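Local coordinates for metallophosphoesterase TT1561-like domain-containing protein (Aquifex aeolicus, PDB 2YVT) that is of unknown function but belongs to the calcineurin-like metallophosphoesterase superfamily, whose better-known members hydrolyse phosphate esters, at residues V39-K44 / K98-L103; L43-L48 / H72-T77; K7-K12 / K31-L36; P213-V218 / A245-T250. One frame throughout, in Å; residues are numbered along the deposited sequence.

Interaction 1. Residues V39-K44 / K98-L103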
loop_
_atom_site.group_PDB
_atom_site.type_symbol
_atom_site.label_atom_id
_atom_site.label_comp_id
_atom_site.label_asym_id
_atom_site.label_seq_id
_atom_site.Cartn_x
_atom_site.Cartn_y
_atom_site.Cartn_z
ATOM N N VAL A 39 -2.353 0.744 3.023
ATOM C CA VAL A 39 -1.903 0.204 1.744
ATOM C C VAL A 39 -3.129 0.081 0.847
ATOM O O VAL A 39 -4.220 -0.260 1.322
ATOM C CB VAL A 39 -1.230 -1.187 1.906
ATOM C CG1 VAL A 39 -0.644 -1.665 0.566
ATOM C CG2 VAL A 39 -0.146 -1.147 2.981
ATOM N N GLY A 40 -2.962 0.375 -0.440
ATOM C CA GLY A 40 -4.055 0.218 -1.386
ATOM C C GLY A 40 -4.510 -1.237 -1.491
ATOM O O GLY A 40 -3.923 -2.126 -0.875
ATOM N N ASN A 41 -5.549 -1.504 -2.276
ATOM C CA ASN A 41 -6.255 -0.518 -3.070
ATOM C C ASN A 41 -7.124 0.430 -2.273
ATOM O O ASN A 41 -7.878 0.005 -1.390
ATOM C CB ASN A 41 -7.131 -1.254 -4.073
ATOM C CG ASN A 41 -6.314 -2.153 -4.960
ATOM O OD1 ASN A 41 -6.400 -3.408 -4.903
ATOM N ND2 ASN A 41 -5.464 -1.535 -5.740
ATOM N N ILE A 42 -7.012 1.714 -2.600
ATOM C CA ILE A 42 -7.914 2.730 -2.060
ATOM C C ILE A 42 -9.235 2.690 -2.827
ATOM O O ILE A 42 -10.311 2.647 -2.227
ATOM C CB ILE A 42 -7.295 4.139 -2.121
ATOM C CG1 ILE A 42 -6.044 4.193 -1.240
ATOM C CG2 ILE A 42 -8.321 5.194 -1.681
ATOM C CD1 ILE A 42 -5.043 5.242 -1.628
ATOM N N LEU A 43 -9.127 2.688 -4.152
ATOM C CA LEU A 43 -10.286 2.651 -5.051
ATOM C C LEU A 43 -10.656 1.246 -5.498
ATOM O O LEU A 43 -9.839 0.325 -5.455
ATOM C CB LEU A 43 -9.984 3.461 -6.309
ATOM C CG LEU A 43 -9.642 4.935 -6.118
ATOM C CD1 LEU A 43 -9.342 5.570 -7.468
ATOM C CD2 LEU A 43 -10.775 5.673 -5.397
ATOM N N LYS A 44 -11.904 1.099 -5.936
ATOM C CA LYS A 44 -12.313 -0.080 -6.683
ATOM C C LYS A 44 -11.862 0.087 -8.140
ATOM O O LYS A 44 -11.037 -0.688 -8.625
ATOM C CB LYS A 44 -13.820 -0.281 -6.594
ATOM C CG LYS A 44 -14.346 -0.520 -5.191
ATOM C CD LYS A 44 -15.674 -1.264 -5.282
ATOM C CE LYS A 44 -16.766 -0.565 -4.529
ATOM N NZ LYS A 44 -18.070 -1.237 -4.817
ATOM N N LYS A 98 -2.885 -1.261 -7.128
ATOM C CA LYS A 98 -3.056 -1.448 -8.567
ATOM C C LYS A 98 -4.189 -0.592 -9.144
ATOM O O LYS A 98 -4.104 -0.136 -10.279
ATOM C CB LYS A 98 -3.302 -2.929 -8.836
ATOM C CG LYS A 98 -3.611 -3.325 -10.252
ATOM C CD LYS A 98 -3.885 -4.837 -10.338
ATOM C CE LYS A 98 -4.882 -5.337 -9.265
ATOM N NZ LYS A 98 -4.295 -5.888 -7.988
ATOM N N ASN A 99 -5.245 -0.368 -8.369
ATOM C CA ASN A 99 -6.414 0.340 -8.902
ATOM C C ASN A 99 -6.432 1.833 -8.599
ATOM O O ASN A 99 -7.418 2.527 -8.876
ATOM C CB ASN A 99 -7.696 -0.324 -8.412
ATOM C CG ASN A 99 -7.821 -1.740 -8.907
ATOM O OD1 ASN A 99 -7.763 -2.689 -8.123
ATOM N ND2 ASN A 99 -7.939 -1.897 -10.217
ATOM N N ASP A 100 -5.332 2.330 -8.045
ATOM C CA ASP A 100 -5.259 3.730 -7.644
ATOM C C ASP A 100 -4.578 4.530 -8.742
ATOM O O ASP A 100 -3.455 5.026 -8.606
ATOM C CB ASP A 100 -4.596 3.832 -6.276
ATOM C CG ASP A 100 -5.432 3.160 -5.208
ATOM O OD1 ASP A 100 -6.672 3.225 -5.333
ATOM O OD2 ASP A 100 -4.871 2.549 -4.274
ATOM N N ALA A 101 -5.308 4.611 -9.845
ATOM C CA ALA A 101 -4.817 5.121 -11.106
ATOM C C ALA A 101 -5.916 5.965 -11.758
ATOM O O ALA A 101 -7.095 5.773 -11.463
ATOM C CB ALA A 101 -4.453 3.949 -12.010
ATOM N N PRO A 102 -5.535 6.899 -12.650
ATOM C CA PRO A 102 -4.170 7.236 -13.069
ATOM C C PRO A 102 -3.288 7.773 -11.938
ATOM O O PRO A 102 -3.759 8.523 -11.068
ATOM C CB PRO A 102 -4.388 8.319 -14.138
ATOM C CG PRO A 102 -5.804 8.092 -14.621
ATOM C CD PRO A 102 -6.543 7.685 -13.383
ATOM N N LEU A 103 -2.011 7.393 -11.957
ATOM C CA LEU A 103 -1.085 7.886 -10.943
ATOM C C LEU A 103 -1.087 9.410 -10.858
ATOM O O LEU A 103 -1.064 9.969 -9.760
ATOM C CB LEU A 103 0.336 7.373 -11.176
ATOM C CG LEU A 103 1.369 7.771 -10.117
ATOM C CD1 LEU A 103 0.993 7.253 -8.710
ATOM C CD2 LEU A 103 2.735 7.259 -10.525
HETATM O O HOH W 1 -9.664 -2.409 -5.798
#

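Interaction 2. Residues L43-L48 / H72-T77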
loop_
_atom_site.group_PDB
_atom_site.type_symbol
_atom_site.label_atom_id
_atom_site.label_comp_id
_atom_site.label_asym_id
_atom_site.label_seq_id
_atom_site.Cartn_x
_atom_site.Cartn_y
_atom_site.Cartn_z
ATOM N N LEU A 43 -9.127 2.688 -4.152
ATOM C CA LEU A 43 -10.286 2.651 -5.051
ATOM C C LEU A 43 -10.656 1.246 -5.498
ATOM O O LEU A 43 -9.839 0.325 -5.455
ATOM C CB LEU A 43 -9.984 3.461 -6.309
ATOM C CG LEU A 43 -9.642 4.935 -6.118
ATOM C CD1 LEU A 43 -9.342 5.570 -7.468
ATOM C CD2 LEU A 43 -10.775 5.673 -5.397
ATOM N N LYS A 44 -11.904 1.099 -5.936
ATOM C CA LYS A 44 -12.313 -0.080 -6.683
ATOM C C LYS A 44 -11.862 0.087 -8.140
ATOM O O LYS A 44 -11.037 -0.688 -8.625
ATOM C CB LYS A 44 -13.820 -0.281 -6.594
ATOM C CG LYS A 44 -14.346 -0.520 -5.191
ATOM C CD LYS A 44 -15.674 -1.264 -5.282
ATOM C CE LYS A 44 -16.766 -0.565 -4.529
ATOM N NZ LYS A 44 -18.070 -1.237 -4.817
ATOM N N ASN A 45 -12.402 1.105 -8.819
ATOM C CA ASN A 45 -11.930 1.538 -10.141
ATOM C C ASN A 45 -11.962 0.409 -11.169
ATOM O O ASN A 45 -11.025 0.231 -11.956
ATOM C CB ASN A 45 -10.511 2.127 -10.015
ATOM C CG ASN A 45 -10.248 3.284 -10.975
ATOM O OD1 ASN A 45 -11.136 3.746 -11.701
ATOM N ND2 ASN A 45 -9.009 3.778 -10.956
ATOM N N GLU A 46 -13.055 -0.354 -11.160
ATOM C CA GLU A 46 -13.147 -1.586 -11.942
ATOM C C GLU A 46 -13.160 -1.355 -13.450
ATOM O O GLU A 46 -12.562 -2.128 -14.203
ATOM C CB GLU A 46 -14.394 -2.367 -11.525
ATOM C CG GLU A 46 -14.334 -2.896 -10.102
ATOM C CD GLU A 46 -15.555 -3.718 -9.726
ATOM O OE1 GLU A 46 -16.020 -4.524 -10.569
ATOM O OE2 GLU A 46 -16.046 -3.556 -8.583
ATOM N N ALA A 47 -13.836 -0.292 -13.882
ATOM C CA ALA A 47 -13.989 -0.016 -15.305
ATOM C C ALA A 47 -12.642 0.231 -15.971
ATOM O O ALA A 47 -12.379 -0.267 -17.066
ATOM C CB ALA A 47 -14.919 1.157 -15.524
ATOM N N LEU A 48 -11.772 0.989 -15.305
ATOM C CA LEU A 48 -10.468 1.266 -15.901
ATOM C C LEU A 48 -9.663 -0.016 -16.062
ATOM O O LEU A 48 -9.040 -0.240 -17.102
ATOM C CB LEU A 48 -9.683 2.296 -15.078
ATOM C CG LEU A 48 -9.811 3.760 -15.510
ATOM C CD1 LEU A 48 -11.242 4.244 -15.348
ATOM C CD2 LEU A 48 -8.857 4.629 -14.700
ATOM N N HIS A 72 -14.246 12.048 -12.837
ATOM C CA HIS A 72 -15.003 12.718 -11.788
ATOM C C HIS A 72 -15.163 11.825 -10.549
ATOM O O HIS A 72 -14.917 12.279 -9.419
ATOM C CB HIS A 72 -16.363 13.206 -12.296
ATOM C CG HIS A 72 -17.118 14.010 -11.283
ATOM N ND1 HIS A 72 -18.031 13.446 -10.419
ATOM C CD2 HIS A 72 -17.066 15.326 -10.968
ATOM C CE1 HIS A 72 -18.525 14.382 -9.628
ATOM N NE2 HIS A 72 -17.953 15.532 -9.939
ATOM N N TYR A 73 -15.547 10.565 -10.774
ATOM C CA TYR A 73 -15.670 9.559 -9.699
ATOM C C TYR A 73 -14.338 9.337 -8.976
ATOM O O TYR A 73 -14.287 9.320 -7.742
ATOM C CB TYR A 73 -16.227 8.226 -10.243
ATOM C CG TYR A 73 -15.608 6.971 -9.630
ATOM C CD1 TYR A 73 -15.948 6.552 -8.341
ATOM C CD2 TYR A 73 -14.684 6.202 -10.350
ATOM C CE1 TYR A 73 -15.379 5.407 -7.776
ATOM C CE2 TYR A 73 -14.100 5.046 -9.794
ATOM C CZ TYR A 73 -14.457 4.661 -8.510
ATOM O OH TYR A 73 -13.902 3.525 -7.957
ATOM N N ILE A 74 -13.263 9.179 -9.745
ATOM C CA ILE A 74 -11.940 8.900 -9.160
ATOM C C ILE A 74 -11.505 10.056 -8.262
ATOM O O ILE A 74 -11.090 9.854 -7.116
ATOM C CB ILE A 74 -10.877 8.633 -10.264
ATOM C CG1 ILE A 74 -11.174 7.324 -10.996
ATOM C CG2 ILE A 74 -9.451 8.633 -9.683
ATOM C CD1 ILE A 74 -10.416 7.183 -12.302
ATOM N N ILE A 75 -11.630 11.275 -8.775
ATOM C CA ILE A 75 -11.242 12.467 -8.018
ATOM C C ILE A 75 -12.077 12.663 -6.748
ATOM O O ILE A 75 -11.534 12.912 -5.666
ATOM C CB ILE A 75 -11.309 13.732 -8.907
ATOM C CG1 ILE A 75 -10.249 13.639 -10.011
ATOM C CG2 ILE A 75 -11.113 14.981 -8.056
ATOM C CD1 ILE A 75 -10.504 14.555 -11.200
ATOM N N GLU A 76 -13.393 12.557 -6.880
ATOM C CA GLU A 76 -14.297 12.743 -5.747
ATOM C C GLU A 76 -14.012 11.706 -4.658
ATOM O O GLU A 76 -13.990 12.019 -3.461
ATOM C CB GLU A 76 -15.746 12.624 -6.235
ATOM C CG GLU A 76 -16.817 12.984 -5.215
ATOM C CD GLU A 76 -18.218 13.059 -5.831
ATOM O OE1 GLU A 76 -18.435 12.490 -6.921
ATOM O OE2 GLU A 76 -19.104 13.695 -5.221
ATOM N N THR A 77 -13.784 10.465 -5.083
ATOM C CA THR A 77 -13.585 9.373 -4.138
ATOM C C THR A 77 -12.223 9.495 -3.450
ATOM O O THR A 77 -12.118 9.305 -2.241
ATOM C CB THR A 77 -13.746 8.011 -4.827
ATOM O OG1 THR A 77 -15.008 7.982 -5.501
ATOM C CG2 THR A 77 -13.695 6.864 -3.812
#

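Interaction 3. Residues K7-K12 / K31-L36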
loop_
_atom_site.group_PDB
_atom_site.type_symbol
_atom_site.label_atom_id
_atom_site.label_comp_id
_atom_site.label_asym_id
_atom_site.label_seq_id
_atom_site.Cartn_x
_atom_site.Cartn_y
_atom_site.Cartn_z
ATOM N N LYS A 7 4.425 2.369 17.700
ATOM C CA LYS A 7 3.295 1.516 17.360
ATOM C C LYS A 7 2.737 1.867 15.988
ATOM O O LYS A 7 2.551 3.038 15.665
ATOM C CB LYS A 7 2.205 1.617 18.429
ATOM C CG LYS A 7 2.621 1.073 19.802
ATOM C CD LYS A 7 1.484 1.194 20.819
ATOM C CE LYS A 7 1.950 0.907 22.255
ATOM N NZ LYS A 7 2.236 -0.537 22.521
ATOM N N VAL A 8 2.465 0.836 15.193
ATOM C CA VAL A 8 1.970 1.015 13.827
ATOM C C VAL A 8 0.662 0.256 13.663
ATOM O O VAL A 8 0.592 -0.933 13.981
ATOM C CB VAL A 8 2.988 0.470 12.773
ATOM C CG1 VAL A 8 2.480 0.707 11.352
ATOM C CG2 VAL A 8 4.369 1.098 12.963
ATOM N N LEU A 9 -0.377 0.948 13.201
ATOM C CA LEU A 9 -1.627 0.287 12.804
ATOM C C LEU A 9 -1.637 0.270 11.284
ATOM O O LEU A 9 -1.541 1.325 10.662
ATOM C CB LEU A 9 -2.852 1.049 13.335
ATOM C CG LEU A 9 -4.254 0.403 13.253
ATOM C CD1 LEU A 9 -5.249 1.292 14.003
ATOM C CD2 LEU A 9 -4.766 0.152 11.843
ATOM N N ALA A 10 -1.759 -0.916 10.689
ATOM C CA ALA A 10 -1.763 -1.036 9.223
ATOM C C ALA A 10 -3.020 -1.715 8.711
ATOM O O ALA A 10 -3.487 -2.695 9.293
ATOM C CB ALA A 10 -0.522 -1.795 8.743
ATOM N N ILE A 11 -3.553 -1.180 7.615
ATOM C CA ILE A 11 -4.631 -1.827 6.865
ATOM C C ILE A 11 -4.247 -1.922 5.387
ATOM O O ILE A 11 -3.320 -1.244 4.924
ATOM C CB ILE A 11 -5.990 -1.076 7.007
ATOM C CG1 ILE A 11 -5.933 0.315 6.348
ATOM C CG2 ILE A 11 -6.407 -1.010 8.475
ATOM C CD1 ILE A 11 -7.300 1.004 6.260
ATOM N N LYS A 12 -4.961 -2.766 4.648
ATOM C CA LYS A 12 -4.779 -2.868 3.200
ATOM C C LYS A 12 -6.120 -3.102 2.525
ATOM O O LYS A 12 -7.060 -3.601 3.155
ATOM C CB LYS A 12 -3.748 -3.948 2.820
ATOM C CG LYS A 12 -4.126 -5.415 3.127
ATOM C CD LYS A 12 -4.725 -6.120 1.927
ATOM C CE LYS A 12 -5.074 -7.574 2.246
ATOM N NZ LYS A 12 -3.956 -8.509 1.890
ATOM N N LYS A 31 -6.028 1.925 21.026
ATOM C CA LYS A 31 -4.661 1.408 20.933
ATOM C C LYS A 31 -3.577 2.469 20.720
ATOM O O LYS A 31 -2.389 2.181 20.872
ATOM C CB LYS A 31 -4.579 0.311 19.872
ATOM C CG LYS A 31 -5.459 -0.908 20.183
ATOM C CD LYS A 31 -5.150 -2.093 19.271
ATOM C CE LYS A 31 -6.089 -3.275 19.537
ATOM N NZ LYS A 31 -5.837 -3.936 20.858
ATOM N N GLN A 32 -3.994 3.681 20.357
ATOM C CA GLN A 32 -3.100 4.844 20.268
ATOM C C GLN A 32 -1.844 4.590 19.417
ATOM O O GLN A 32 -0.719 4.729 19.909
ATOM C CB GLN A 32 -2.700 5.319 21.677
ATOM C CG GLN A 32 -3.868 5.526 22.630
ATOM C CD GLN A 32 -4.470 6.903 22.523
ATOM O OE1 GLN A 32 -5.570 7.071 21.996
ATOM N NE2 GLN A 32 -3.751 7.907 23.025
ATOM N N PRO A 33 -2.025 4.222 18.132
ATOM C CA PRO A 33 -0.844 4.007 17.290
ATOM C C PRO A 33 -0.100 5.314 17.063
ATOM O O PRO A 33 -0.715 6.381 17.077
ATOM C CB PRO A 33 -1.445 3.533 15.964
ATOM C CG PRO A 33 -2.829 4.121 15.941
ATOM C CD PRO A 33 -3.278 4.029 17.378
ATOM N N ASP A 34 1.207 5.224 16.851
ATOM C CA ASP A 34 2.015 6.380 16.495
ATOM C C ASP A 34 1.906 6.703 15.014
ATOM O O ASP A 34 1.963 7.869 14.625
ATOM C CB ASP A 34 3.464 6.145 16.901
ATOM C CG ASP A 34 3.612 6.018 18.393
ATOM O OD1 ASP A 34 3.407 7.034 19.097
ATOM O OD2 ASP A 34 3.882 4.899 18.862
ATOM N N ILE A 35 1.761 5.661 14.196
ATOM C CA ILE A 35 1.505 5.845 12.765
ATOM C C ILE A 35 0.411 4.917 12.261
ATOM O O ILE A 35 0.229 3.817 12.782
ATOM C CB ILE A 35 2.768 5.710 11.876
ATOM C CG1 ILE A 35 3.427 4.341 12.019
ATOM C CG2 ILE A 35 3.761 6.846 12.142
ATOM C CD1 ILE A 35 4.496 4.077 10.937
ATOM N N LEU A 36 -0.333 5.415 11.278
ATOM C CA LEU A 36 -1.310 4.639 10.538
ATOM C C LEU A 36 -0.753 4.409 9.142
ATOM O O LEU A 36 -0.300 5.353 8.483
ATOM C CB LEU A 36 -2.639 5.401 10.456
ATOM C CG LEU A 36 -3.727 4.845 9.533
ATOM C CD1 LEU A 36 -4.223 3.470 9.997
ATOM C CD2 LEU A 36 -4.876 5.834 9.464
#

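Interaction 4. Residues P213-V218 / A245-T250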
loop_
_atom_site.group_PDB
_atom_site.type_symbol
_atom_site.label_atom_id
_atom_site.label_comp_id
_atom_site.label_asym_id
_atom_site.label_seq_id
_atom_site.Cartn_x
_atom_site.Cartn_y
_atom_site.Cartn_z
ATOM N N PRO A 213 15.297 -4.844 4.448
ATOM C CA PRO A 213 14.610 -3.984 5.404
ATOM C C PRO A 213 14.298 -4.734 6.694
ATOM O O PRO A 213 14.234 -5.965 6.702
ATOM C CB PRO A 213 13.304 -3.625 4.685
ATOM C CG PRO A 213 13.075 -4.733 3.720
ATOM C CD PRO A 213 14.421 -5.267 3.337
ATOM N N GLU A 214 14.112 -3.996 7.781
ATOM C CA GLU A 214 13.736 -4.629 9.050
ATOM C C GLU A 214 12.322 -5.199 8.980
ATOM O O GLU A 214 12.062 -6.308 9.446
ATOM C CB GLU A 214 13.808 -3.617 10.181
ATOM C CG GLU A 214 13.710 -4.241 11.560
ATOM C CD GLU A 214 13.833 -3.218 12.662
ATOM O OE1 GLU A 214 14.647 -2.287 12.519
ATOM O OE2 GLU A 214 13.111 -3.337 13.666
ATOM N N VAL A 215 11.418 -4.418 8.397
ATOM C CA VAL A 215 10.002 -4.767 8.325
ATOM C C VAL A 215 9.487 -4.403 6.937
ATOM O O VAL A 215 9.894 -3.391 6.348
ATOM C CB VAL A 215 9.173 -4.006 9.396
ATOM C CG1 VAL A 215 7.675 -4.318 9.283
ATOM C CG2 VAL A 215 9.680 -4.318 10.805
ATOM N N ALA A 216 8.618 -5.251 6.404
ATOM C CA ALA A 216 7.886 -4.925 5.189
ATOM C C ALA A 216 6.394 -5.084 5.455
ATOM O O ALA A 216 5.957 -6.120 5.952
ATOM C CB ALA A 216 8.335 -5.810 4.025
ATOM N N ILE A 217 5.627 -4.044 5.143
ATOM C CA ILE A 217 4.169 -4.082 5.272
ATOM C C ILE A 217 3.608 -4.178 3.856
ATOM O O ILE A 217 3.981 -3.400 2.992
ATOM C CB ILE A 217 3.633 -2.827 5.998
ATOM C CG1 ILE A 217 4.215 -2.746 7.420
ATOM C CG2 ILE A 217 2.101 -2.835 6.013
ATOM C CD1 ILE A 217 4.015 -1.404 8.114
ATOM N N VAL A 218 2.745 -5.160 3.613
ATOM C CA VAL A 218 2.349 -5.497 2.240
ATOM C C VAL A 218 0.837 -5.682 2.099
ATOM O O VAL A 218 0.140 -5.876 3.096
ATOM C CB VAL A 218 3.123 -6.745 1.707
ATOM C CG1 VAL A 218 4.655 -6.459 1.634
ATOM C CG2 VAL A 218 2.838 -7.970 2.572
ATOM N N ALA A 245 -3.508 -4.900 11.126
ATOM C CA ALA A 245 -2.340 -5.357 11.882
ATOM C C ALA A 245 -1.901 -4.269 12.843
ATOM O O ALA A 245 -2.062 -3.083 12.560
ATOM C CB ALA A 245 -1.200 -5.712 10.952
ATOM N N PHE A 246 -1.345 -4.683 13.980
ATOM C CA PHE A 246 -0.812 -3.741 14.945
ATOM C C PHE A 246 0.607 -4.166 15.300
ATOM O O PHE A 246 0.832 -5.289 15.761
ATOM C CB PHE A 246 -1.712 -3.664 16.188
ATOM C CG PHE A 246 -1.563 -2.384 16.954
ATOM C CD1 PHE A 246 -2.292 -1.251 16.599
ATOM C CD2 PHE A 246 -0.682 -2.305 18.022
ATOM C CE1 PHE A 246 -2.144 -0.056 17.307
ATOM C CE2 PHE A 246 -0.530 -1.110 18.741
ATOM C CZ PHE A 246 -1.260 0.009 18.379
ATOM N N LEU A 247 1.562 -3.271 15.056
ATOM C CA LEU A 247 2.980 -3.572 15.195
ATOM C C LEU A 247 3.583 -2.681 16.272
ATOM O O LEU A 247 3.281 -1.497 16.342
ATOM C CB LEU A 247 3.724 -3.339 13.868
ATOM C CG LEU A 247 3.342 -4.020 12.542
ATOM C CD1 LEU A 247 2.065 -3.465 11.916
ATOM C CD2 LEU A 247 4.487 -3.871 11.557
ATOM N N ASP A 248 4.421 -3.264 17.121
ATOM C CA ASP A 248 5.271 -2.486 17.997
ATOM C C ASP A 248 6.709 -2.690 17.524
ATOM O O ASP A 248 7.281 -3.764 17.700
ATOM C CB ASP A 248 5.102 -2.927 19.457
ATOM C CG ASP A 248 5.866 -2.042 20.424
ATOM O OD1 ASP A 248 6.904 -1.481 20.020
ATOM O OD2 ASP A 248 5.422 -1.893 21.592
ATOM N N LEU A 249 7.277 -1.661 16.903
ATOM C CA LEU A 249 8.611 -1.761 16.312
ATOM C C LEU A 249 9.715 -1.773 17.355
ATOM O O LEU A 249 10.838 -2.192 17.064
ATOM C CB LEU A 249 8.851 -0.625 15.317
ATOM C CG LEU A 249 7.849 -0.500 14.161
ATOM C CD1 LEU A 249 8.306 0.590 13.203
ATOM C CD2 LEU A 249 7.666 -1.822 13.437
ATOM N N THR A 250 9.403 -1.309 18.563
ATOM C CA THR A 250 10.406 -1.266 19.624
ATOM C C THR A 250 10.681 -2.661 20.168
ATOM O O THR A 250 11.841 -3.062 20.313
ATOM C CB THR A 250 9.990 -0.310 20.749
ATOM O OG1 THR A 250 9.822 1.002 20.195
ATOM C CG2 THR A 250 11.062 -0.254 21.848
#

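Interaction 1. Residues V39-K44 / K98-L103
D100 pushes its carboxylate against the backbone of I42 and L43, and two consecutive N-H groups hold it like a fork. I42 N donates to D100 OD2 at 2.8 Å with an almost straight N-H···O angle of 175°, and L43 N donates to D100 OD1, also at 2.8 Å. Each oxygen uses its syn lone pair, the one on the side of the other oxygen, so the paired bonds fix how the carboxylate is turned. OD2 also accepts from G97 N in its own loop. The D100 side chain crosses that of I42 at about a right angle, and I42 CB rests 3.4 Å from OD1. L43 CB adds cover to the same oxygen. N99 works one step away: chi1 of -63° sets its CG beside the backbone N, against K44 O, and N99 CB is 3.4 Å from the same oxygen. Its amide plane is turned 51° from that of N41. A water donates to both L43 O and N99 OD1, while N99 ND2 goes to E49. Two loops after neighbouring parallel strands meet here. They carry G40-N41, with a cis peptide before N41, and G97-K98-N99-D100, consistent with the places where relatives have the GD and GNH(D/E) signatures of the calcineurin-like metallophosphoesterase fold, some signature residues being replaced.

Interaction 2. Residues L43-L48 / H72-T77
The contact sits at the N-terminus of helix 46-57, where the N-cap residue N45 and L43, two residues earlier, pack on I74, Y73 and T77 of helix 65-86; both helices belong to the connection between parallel strands 35-39 and 91-95. N45 makes no capping bond with its side chain. Instead its backbone N donates to Y73 OH at 3.0 Å, bent to 143°, and the phenol oxygen is also hydrogen-bonded to E16 OE2. The Y73 ring comes in with its edge toward the asparagine, N45 OD1 lying near the ring plane 3.8 Å from CE2. A phenylalanine in place of Y73 would probably leave N45 N and the E16 carboxylate without the oxygen that joins them. On the next residue of that helix, I74 crosses the N45 side chain at about a right angle, its CD1 3.6 Å from OD1. N45 ND2 is hydrogen-bonded to N99 O. The tip of I74 also meets the tip of L48, CD1 to CD2 at 3.8 Å. L43 divides its two methyls between the turns: CD1 reaches I74 CG2 at 3.8 Å. T77 is held by its own helix, OG1 donating to Y73 O at 2.7 Å, which takes T77 N on the opposite face of its plane; chi1 of -53° sets OG1 beside the backbone N and puts CG2 anti to that N, where it meets L43 CD2 at 3.5 Å.

Interaction 3. Residues K7-K12 / K31-L36
The carboxylate of D34 and the peptide carbonyl of K7 are the flat groups through which loop and strand meet. D34 OD2 takes K7 N through its anti lone pair, on the edge away from the other oxygen, at 2.8 Å and nearly straight (173°), while OD1 makes a long, weak ion pair with R131. The K7 carbonyl accepts twice: I35 N comes nearly along the C=O axis, and D34 N, 2.8 Å from K7 O, stands 34° off the carbonyl plane. An alanine in place of D34 would probably leave K7 N without this acceptor and R131 without its weak partner. The puckered P33 ring lies alongside L9, its CB 3.9 Å from L9 CB, and CG keeps close company with the same atom. Further on, L9 N donates to I35 O at 3.0 Å. V8 and I35 lie side by side on one face of the sheet, V8 CG2 to I35 CG1 at 3.5 Å, with I35 CG1 in the crowded position between the backbone N and the carbonyl carbon (chi1 59°). L9 and L36 pair on the face that helix 21-31 covers, L9 CD2 to L36 CD1 at 3.8 Å. Parallel strands 7-12 and 35-39, joined by that helix, make a beta-alpha-beta crossover.

Interaction 4. Residues P213-V218 / A245-T250
V215 and L247 meet tip to tip, and this is the tight point of the contact: V215 CG1 is 3.9 Å from L247 CD2. With chi1 at 177°, V215 CG1 is anti to the backbone N and takes up that methyl, while CG2 turns to L249. The same L247 methyl also faces I217 CD1, but at a looser 4.3 Å, so one leucine CD2 rests near two branched residues of strand 215-218. V215 CG2 reaches L249 CD2 at 4.1 Å, the two side chains crossing at a slant. All of this is apolar, and no hydrogen bond joins the two segments. Packing thins toward the chain turn beyond L249. E214 is partly exposed, and its OE2 stands 4.2 Å from L249 O. Two acceptors would not attract one another, yet R175 NH2 serves both: it forms a salt bridge with E214 OE2 and a hydrogen bond with L249 O, which joins the two acceptors at the polar end of the contact. T250 is exposed; D248 OD1 accepts from its N at 2.9 Å, an Asx turn at the end of strand 243-248. Through V215, I217 and L247 two sheets pack face to face. Strand 215-218, which follows helix 202-211, sits between 175-180 and 231-235 in its sheet, while 243-248 lies between 7-12 and 253-258 in the other. V8 and I254 pack on L247, A10 touches I217, and V234 of strand 231-235 reaches A245.

Interaction 3 and the 245-250 side of interaction 4 lie in one sheet: strands 7-12 and 243-248 are neighbours, joined by a probable hydrogen bond from V8 N to L247 O at 2.7 Å, and the two centres lie about 10 Å apart. From strand 7-12 the path runs to interaction 1, whose V39 N is probably hydrogen-bonded to I11 O at 2.9 Å, although the centres of interactions 1 and 3 are about 20 Å apart. Interactions 1 and 2 share L43 and K44. Interaction 1 uses the loops that in relatives carry metal ligands, though some of those residues differ here; interaction 2 follows it on the helices. Interactions 2 and 4 are farthest apart, about 30 Å between centres.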